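Local coordinates for protein endoglucanase (PDB 2YIK) that probably hydrolyses internal beta-1,4-glucosidic bonds of cellulose as a family 9 glycoside hydrolase, at residues Q45-C56 with Q150-F161. Sequence-based numbering, arbitrary orientation.
With ZN (zinc ion), chain E.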
# COMPACT_ATOMS: atom_id res chain seq x y z
N GLN A 45 -10.34 1.36 -13.54
CA GLN A 45 -11.42 2.18 -12.99
C GLN A 45 -12.01 1.54 -11.75
O GLN A 45 -12.07 2.16 -10.68
CB GLN A 45 -12.51 2.37 -14.04
CG GLN A 45 -13.81 2.91 -13.47
CD GLN A 45 -14.94 2.91 -14.49
OE1 GLN A 45 -15.10 1.96 -15.26
NE2 GLN A 45 -15.75 3.97 -14.49
N TYR A 46 -12.46 0.30 -11.89
CA TYR A 46 -13.05 -0.42 -10.77
C TYR A 46 -12.12 -0.63 -9.58
O TYR A 46 -12.53 -0.48 -8.43
CB TYR A 46 -13.58 -1.78 -11.25
CG TYR A 46 -14.97 -1.75 -11.86
CD1 TYR A 46 -15.29 -0.82 -12.85
CD2 TYR A 46 -15.95 -2.65 -11.45
CE1 TYR A 46 -16.55 -0.80 -13.43
CE2 TYR A 46 -17.22 -2.63 -12.02
CZ TYR A 46 -17.51 -1.71 -13.01
OH TYR A 46 -18.76 -1.69 -13.59
N SER A 47 -10.86 -0.98 -9.85
CA SER A 47 -9.90 -1.25 -8.78
C SER A 47 -9.82 -0.23 -7.64
O SER A 47 -9.67 -0.62 -6.49
CB SER A 47 -8.48 -1.47 -9.36
OG SER A 47 -7.89 -0.26 -9.81
N MET A 48 -9.94 1.05 -7.96
CA MET A 48 -9.84 2.07 -6.92
C MET A 48 -11.05 2.21 -6.01
O MET A 48 -10.94 2.72 -4.90
CB MET A 48 -9.50 3.43 -7.53
CG MET A 48 -8.07 3.49 -8.04
SD MET A 48 -7.60 5.00 -8.90
CE MET A 48 -8.12 4.63 -10.52
N PHE A 49 -12.20 1.74 -6.47
CA PHE A 49 -13.41 1.85 -5.66
C PHE A 49 -13.35 1.11 -4.33
O PHE A 49 -14.13 1.40 -3.43
CB PHE A 49 -14.63 1.42 -6.46
CG PHE A 49 -15.11 2.48 -7.39
CD1 PHE A 49 -16.03 3.44 -6.96
CD2 PHE A 49 -14.60 2.58 -8.67
CE1 PHE A 49 -16.42 4.48 -7.80
CE2 PHE A 49 -14.97 3.61 -9.52
CZ PHE A 49 -15.89 4.56 -9.08
N PHE A 50 -12.43 0.16 -4.20
CA PHE A 50 -12.31 -0.55 -2.94
C PHE A 50 -11.86 0.45 -1.89
O PHE A 50 -12.25 0.37 -0.73
CB PHE A 50 -11.28 -1.68 -2.99
CG PHE A 50 -11.06 -2.33 -1.65
CD1 PHE A 50 -12.02 -3.19 -1.12
CD2 PHE A 50 -9.92 -2.06 -0.90
CE1 PHE A 50 -11.86 -3.73 0.15
CE2 PHE A 50 -9.75 -2.59 0.37
CZ PHE A 50 -10.71 -3.44 0.89
N TYR A 51 -11.03 1.40 -2.30
CA TYR A 51 -10.54 2.39 -1.36
C TYR A 51 -11.67 3.29 -0.89
O TYR A 51 -11.72 3.65 0.29
CB TYR A 51 -9.38 3.16 -2.00
CG TYR A 51 -8.19 2.25 -2.17
CD1 TYR A 51 -7.48 1.77 -1.07
CD2 TYR A 51 -7.82 1.78 -3.44
CE1 TYR A 51 -6.45 0.84 -1.21
CE2 TYR A 51 -6.79 0.85 -3.59
CZ TYR A 51 -6.11 0.38 -2.48
OH TYR A 51 -5.13 -0.57 -2.62
N ASP A 52 -12.59 3.63 -1.79
CA ASP A 52 -13.72 4.46 -1.39
C ASP A 52 -14.54 3.73 -0.33
O ASP A 52 -15.09 4.35 0.58
CB ASP A 52 -14.63 4.77 -2.58
CG ASP A 52 -13.93 5.57 -3.66
OD1 ASP A 52 -12.87 5.11 -4.13
OD2 ASP A 52 -14.44 6.65 -4.02
N ALA A 53 -14.61 2.40 -0.45
CA ALA A 53 -15.37 1.59 0.50
C ALA A 53 -14.73 1.50 1.87
O ALA A 53 -15.40 1.17 2.84
CB ALA A 53 -15.59 0.19 -0.07
N ASN A 54 -13.43 1.80 1.95
CA ASN A 54 -12.72 1.73 3.22
C ASN A 54 -12.33 3.08 3.82
O ASN A 54 -11.64 3.13 4.83
CB ASN A 54 -11.45 0.87 3.10
CG ASN A 54 -11.73 -0.62 3.19
OD1 ASN A 54 -10.90 -1.40 3.66
ND2 ASN A 54 -12.91 -1.03 2.73
N MET A 55 -12.75 4.18 3.20
CA MET A 55 -12.43 5.50 3.75
C MET A 55 -12.99 5.62 5.17
O MET A 55 -14.09 5.16 5.46
CB MET A 55 -12.97 6.60 2.85
CG MET A 55 -12.19 6.72 1.55
SD MET A 55 -12.77 8.03 0.47
CE MET A 55 -11.37 8.15 -0.66
N CYS A 56 -12.21 6.24 6.04
CA CYS A 56 -12.57 6.37 7.44
C CYS A 56 -12.51 7.82 7.93
O CYS A 56 -11.82 8.65 7.34
CB CYS A 56 -11.60 5.49 8.24
SG CYS A 56 -11.79 5.42 10.03
N GLN A 150 -9.01 8.37 -15.07
CA GLN A 150 -9.00 7.87 -13.70
C GLN A 150 -7.95 8.52 -12.79
O GLN A 150 -7.79 8.10 -11.64
CB GLN A 150 -8.79 6.35 -13.71
CG GLN A 150 -9.82 5.58 -14.55
CD GLN A 150 -11.24 5.86 -14.12
OE1 GLN A 150 -11.60 5.70 -12.96
NE2 GLN A 150 -12.08 6.29 -15.08
N ALA A 151 -7.26 9.54 -13.29
CA ALA A 151 -6.22 10.20 -12.50
C ALA A 151 -6.79 10.96 -11.31
O ALA A 151 -6.22 10.94 -10.22
CB ALA A 151 -5.40 11.13 -13.39
N VAL A 152 -7.92 11.63 -11.52
CA VAL A 152 -8.54 12.38 -10.43
C VAL A 152 -8.90 11.46 -9.27
O VAL A 152 -8.65 11.79 -8.11
CB VAL A 152 -9.81 13.14 -10.91
CG1 VAL A 152 -10.54 13.75 -9.72
CG2 VAL A 152 -9.41 14.23 -11.90
N HIS A 153 -9.46 10.30 -9.58
CA HIS A 153 -9.85 9.32 -8.56
C HIS A 153 -8.61 8.89 -7.77
O HIS A 153 -8.63 8.83 -6.54
CB HIS A 153 -10.48 8.09 -9.23
CG HIS A 153 -11.21 7.18 -8.28
ND1 HIS A 153 -11.22 7.37 -6.92
CD2 HIS A 153 -11.96 6.08 -8.52
CE1 HIS A 153 -11.94 6.42 -6.35
NE2 HIS A 153 -12.41 5.63 -7.30
N ALA A 154 -7.52 8.61 -8.48
CA ALA A 154 -6.27 8.20 -7.85
C ALA A 154 -5.74 9.28 -6.90
O ALA A 154 -5.32 8.98 -5.78
CB ALA A 154 -5.22 7.90 -8.92
N GLU A 155 -5.76 10.53 -7.35
CA GLU A 155 -5.26 11.62 -6.52
C GLU A 155 -6.11 11.82 -5.26
O GLU A 155 -5.58 12.14 -4.20
CB GLU A 155 -5.15 12.90 -7.35
CG GLU A 155 -4.08 12.77 -8.45
CD GLU A 155 -3.79 14.08 -9.16
OE1 GLU A 155 -4.45 15.08 -8.84
OE2 GLU A 155 -2.91 14.10 -10.05
N VAL A 156 -7.42 11.60 -5.36
CA VAL A 156 -8.28 11.76 -4.19
C VAL A 156 -7.93 10.70 -3.15
O VAL A 156 -7.89 10.98 -1.94
CB VAL A 156 -9.78 11.64 -4.56
CG1 VAL A 156 -10.62 11.59 -3.29
CG2 VAL A 156 -10.19 12.83 -5.42
N ILE A 157 -7.68 9.48 -3.61
CA ILE A 157 -7.32 8.38 -2.71
C ILE A 157 -5.94 8.63 -2.10
O ILE A 157 -5.77 8.48 -0.90
CB ILE A 157 -7.31 7.00 -3.44
CG1 ILE A 157 -8.73 6.50 -3.67
CG2 ILE A 157 -6.57 5.98 -2.60
CD1 ILE A 157 -9.64 7.51 -4.32
N LEU A 158 -4.97 9.03 -2.92
CA LEU A 158 -3.62 9.29 -2.42
C LEU A 158 -3.56 10.46 -1.45
O LEU A 158 -2.76 10.45 -0.51
CB LEU A 158 -2.66 9.49 -3.59
CG LEU A 158 -2.43 8.21 -4.40
CD1 LEU A 158 -1.78 8.53 -5.72
CD2 LEU A 158 -1.57 7.23 -3.59
N ARG A 159 -4.40 11.47 -1.66
CA ARG A 159 -4.44 12.61 -0.75
C ARG A 159 -5.04 12.17 0.57
O ARG A 159 -4.59 12.59 1.64
CB ARG A 159 -5.29 13.75 -1.33
CG ARG A 159 -4.57 14.63 -2.34
CD ARG A 159 -5.54 15.63 -2.96
NE ARG A 159 -4.91 16.52 -3.94
CZ ARG A 159 -4.22 17.62 -3.63
NH1 ARG A 159 -4.07 17.98 -2.36
NH2 ARG A 159 -3.70 18.36 -4.60
N TYR A 160 -6.06 11.31 0.51
CA TYR A 160 -6.70 10.84 1.72
C TYR A 160 -5.73 10.00 2.57
O TYR A 160 -5.76 10.08 3.80
CB TYR A 160 -7.96 10.03 1.40
CG TYR A 160 -9.03 10.13 2.47
CD1 TYR A 160 -9.75 11.32 2.64
CD2 TYR A 160 -9.32 9.06 3.31
CE1 TYR A 160 -10.73 11.43 3.63
CE2 TYR A 160 -10.30 9.16 4.30
CZ TYR A 160 -11.00 10.35 4.45
OH TYR A 160 -11.96 10.47 5.43
N PHE A 161 -4.88 9.21 1.91
CA PHE A 161 -3.89 8.39 2.63
C PHE A 161 -2.85 9.28 3.30
O PHE A 161 -2.65 9.24 4.50
CB PHE A 161 -3.10 7.47 1.68
CG PHE A 161 -3.67 6.09 1.52
CD1 PHE A 161 -3.68 5.18 2.58
CD2 PHE A 161 -4.14 5.67 0.28
CE1 PHE A 161 -4.15 3.87 2.39
CE2 PHE A 161 -4.60 4.38 0.08
CZ PHE A 161 -4.61 3.47 1.14
ZN ZN E . -13.99 4.39 10.00
O HOH W 1 -14.94 7.28 -14.46
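His153 meets both Met48 and Phe49. One edge of its ring points at the face of Phe49 in a T-shaped pair (centroids 4.9 Å apart, planes at 71°), while Met48 CB lies over one of its own faces, a CH-pi contact 3.8 Å from the ring centroid. The ring reaches this position because its CG stands anti to the backbone N (chi1 -166°). Met48 bends at its thioether: Met48 SD rests on Ala154, 3.8 Å from Ala154 CB, and CE curls back against Gln150. Gln150, the N-cap residue of helix 151-167, turns its amide across the aliphatic part of Gln45, with OE1 against CA and CG; a water accepts from Gln150 NE2 and, weakly, from Gln45 NE2. Gln150 also bonds Thr148, and Gln45 OE1 takes the backbone N-H of Asp524. Ile157 packs crosswise on Tyr51, CG1 lying 3.8 Å from Tyr51 CB, and Phe161 meets the tyrosine ring obliquely. Met55 reaches out extended, setting SD 4.6 Å above the Tyr160 ring centroid in a Met-aromatic contact, with CE near Ile157. The Tyr160 hydroxyl donates to Cys56 O (2.6 Å) from above the carbonyl plane, tethering the residue whose SG binds zinc at 2.4 Å; Cys72, His73 and His115 complete that site. Second-shell bonds run from Tyr51 OH to Ile499 O and from Asp52 OD2 to Leu65 N. The axes of 49-54 and 151-161 approach to 10.3 Å at 38° within the family's (alpha/alpha)6-barrel domain. Tyr51 also touches Val134 of helix 124-140 and Asn502 of helix 499-516, and helix 60-63 packs on Met55 and Tyr160.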